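PDB 2CZD: orotidine 5'-phosphate decarboxylase from Pyrococcus horikoshii, which probably catalyses, as a homodimer, the decarboxylation of orotidine 5'-monophosphate to UMP, the last step of de novo UMP biosynthesis. Local coordinates for residues B[26-32]-B[52-58]. Residues are numbered along the deposited sequence.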
# COMPACT_ATOMS: atom_id res chain seq x y z
N SER B 26 -9.01 4.10 -22.67
CA SER B 26 -7.77 3.39 -23.00
C SER B 26 -7.33 2.40 -21.94
O SER B 26 -6.62 1.42 -22.24
CB SER B 26 -6.66 4.40 -23.24
OG SER B 26 -7.01 5.26 -24.31
N MET B 27 -7.75 2.64 -20.69
CA MET B 27 -7.40 1.73 -19.59
C MET B 27 -8.43 1.81 -18.49
O MET B 27 -9.16 2.79 -18.37
CB MET B 27 -6.04 2.11 -18.99
CG MET B 27 -4.90 2.06 -19.99
SD MET B 27 -3.33 2.24 -19.15
CE MET B 27 -2.24 2.74 -20.53
N ILE B 28 -8.46 0.76 -17.67
CA ILE B 28 -9.34 0.69 -16.52
C ILE B 28 -8.38 0.65 -15.33
O ILE B 28 -7.40 -0.09 -15.34
CB ILE B 28 -10.15 -0.61 -16.51
CG1 ILE B 28 -11.08 -0.64 -17.72
CG2 ILE B 28 -10.94 -0.72 -15.21
CD1 ILE B 28 -11.70 -2.02 -17.98
N LYS B 29 -8.65 1.48 -14.33
CA LYS B 29 -7.83 1.50 -13.13
C LYS B 29 -8.63 0.92 -11.96
O LYS B 29 -9.76 1.34 -11.69
CB LYS B 29 -7.39 2.94 -12.81
CG LYS B 29 -6.51 3.06 -11.55
CD LYS B 29 -6.05 4.50 -11.38
CE LYS B 29 -7.15 5.40 -10.78
NZ LYS B 29 -7.49 5.01 -9.38
N VAL B 30 -8.04 -0.05 -11.26
CA VAL B 30 -8.71 -0.67 -10.12
C VAL B 30 -7.90 -0.37 -8.86
O VAL B 30 -6.70 -0.14 -8.92
CB VAL B 30 -8.87 -2.20 -10.31
CG1 VAL B 30 -9.70 -2.48 -11.58
CG2 VAL B 30 -7.51 -2.87 -10.39
N ASN B 31 -8.57 -0.37 -7.71
CA ASN B 31 -7.87 -0.09 -6.46
C ASN B 31 -7.98 -1.21 -5.43
O ASN B 31 -8.58 -2.25 -5.71
CB ASN B 31 -8.38 1.23 -5.87
CG ASN B 31 -9.87 1.22 -5.60
OD1 ASN B 31 -10.50 0.17 -5.57
ND2 ASN B 31 -10.44 2.39 -5.37
N TRP B 32 -7.38 -1.04 -4.26
CA TRP B 32 -7.47 -2.09 -3.24
C TRP B 32 -8.92 -2.38 -2.80
O TRP B 32 -9.30 -3.54 -2.64
CB TRP B 32 -6.60 -1.74 -2.01
CG TRP B 32 -5.10 -2.01 -2.16
CD1 TRP B 32 -4.10 -1.11 -1.93
CD2 TRP B 32 -4.46 -3.26 -2.43
NE1 TRP B 32 -2.87 -1.73 -2.03
CE2 TRP B 32 -3.06 -3.05 -2.33
CE3 TRP B 32 -4.92 -4.55 -2.73
CZ2 TRP B 32 -2.13 -4.07 -2.52
CZ3 TRP B 32 -3.98 -5.58 -2.92
CH2 TRP B 32 -2.60 -5.32 -2.81
N VAL B 52 -9.56 -4.59 -22.26
CA VAL B 52 -9.00 -3.26 -22.02
C VAL B 52 -7.84 -3.38 -21.02
O VAL B 52 -7.91 -4.18 -20.09
CB VAL B 52 -10.05 -2.32 -21.42
CG1 VAL B 52 -9.43 -0.96 -21.13
CG2 VAL B 52 -11.21 -2.13 -22.41
N GLU B 53 -6.77 -2.61 -21.23
CA GLU B 53 -5.61 -2.66 -20.34
C GLU B 53 -6.00 -2.25 -18.93
O GLU B 53 -6.86 -1.39 -18.73
CB GLU B 53 -4.48 -1.77 -20.86
CG GLU B 53 -3.69 -2.44 -21.99
CD GLU B 53 -2.54 -1.61 -22.49
OE1 GLU B 53 -1.80 -2.12 -23.36
OE2 GLU B 53 -2.37 -0.45 -22.04
N ILE B 54 -5.34 -2.86 -17.94
CA ILE B 54 -5.64 -2.59 -16.54
C ILE B 54 -4.50 -2.03 -15.72
O ILE B 54 -3.37 -2.52 -15.79
CB ILE B 54 -6.14 -3.88 -15.84
CG1 ILE B 54 -7.43 -4.37 -16.51
CG2 ILE B 54 -6.38 -3.64 -14.35
CD1 ILE B 54 -7.86 -5.75 -16.06
N ILE B 55 -4.79 -0.96 -14.99
CA ILE B 55 -3.83 -0.37 -14.08
C ILE B 55 -4.27 -0.74 -12.66
O ILE B 55 -5.42 -0.50 -12.29
CB ILE B 55 -3.81 1.16 -14.14
CG1 ILE B 55 -3.32 1.63 -15.50
CG2 ILE B 55 -2.86 1.73 -13.04
CD1 ILE B 55 -3.61 3.14 -15.76
N ALA B 56 -3.38 -1.33 -11.87
CA ALA B 56 -3.70 -1.66 -10.48
C ALA B 56 -3.10 -0.53 -9.63
O ALA B 56 -1.87 -0.44 -9.47
CB ALA B 56 -3.10 -3.02 -10.09
N ASP B 57 -3.99 0.34 -9.14
CA ASP B 57 -3.62 1.52 -8.36
C ASP B 57 -3.43 1.06 -6.92
O ASP B 57 -4.29 1.27 -6.05
CB ASP B 57 -4.74 2.57 -8.45
CG ASP B 57 -4.34 3.90 -7.84
OD1 ASP B 57 -3.29 3.96 -7.18
OD2 ASP B 57 -5.09 4.89 -8.00
N LEU B 58 -2.30 0.40 -6.69
CA LEU B 58 -2.01 -0.12 -5.35
C LEU B 58 -1.13 0.80 -4.51
O LEU B 58 -1.17 0.73 -3.28
CB LEU B 58 -1.33 -1.48 -5.45
CG LEU B 58 -1.99 -2.47 -6.41
CD1 LEU B 58 -1.24 -3.81 -6.34
CD2 LEU B 58 -3.46 -2.65 -6.03
O HOH W 1 -6.80 -0.97 -23.60
O HOH W 2 -4.04 1.39 -23.42
O HOH W 3 -5.88 1.38 -3.51
O HOH W 4 -0.24 -0.81 -1.08
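Neighbouring strands of a TIM barrel run parallel because a helical connection returns the chain to the same end of the sheet, and 26-32 with 52-58 illustrate this beta-alpha-beta rule. The second strand is entered at V52, whose CG1 packs 3.8 Å from CG1 of I28 on the helix-facing side. At E53 the ladder begins: its O accepts from I28 N (2.9 Å), while a water joins its N to S26 O; its carboxylate is also held by Y81. I54 turns outward with V30, whereas I55 points into the barrel, its CD1 3.5 Å from M27 SD. The backbone of I55 bonds to both sides of K29, N to I28 O (2.8 Å) and O to V30 N (2.9 Å). The small A56 again faces out, and D57 N closes the ladder on V30 O (2.8 Å). Inside the barrel, D57 OD2 forms a 2.8 Å salt bridge with K29 NZ, and D57 OD1 pairs with K59, the proton donor; this charged network belongs to the substrate site. L58 lays CD2 over the six-membered ring of W32, 3.8 Å from its centroid, a CH-pi contact; W32 itself stacks on W32 of the second subunit. Strands 2-5 and 81-85 flank the pair, while helices 41-50 and 64-76 cover its outer face.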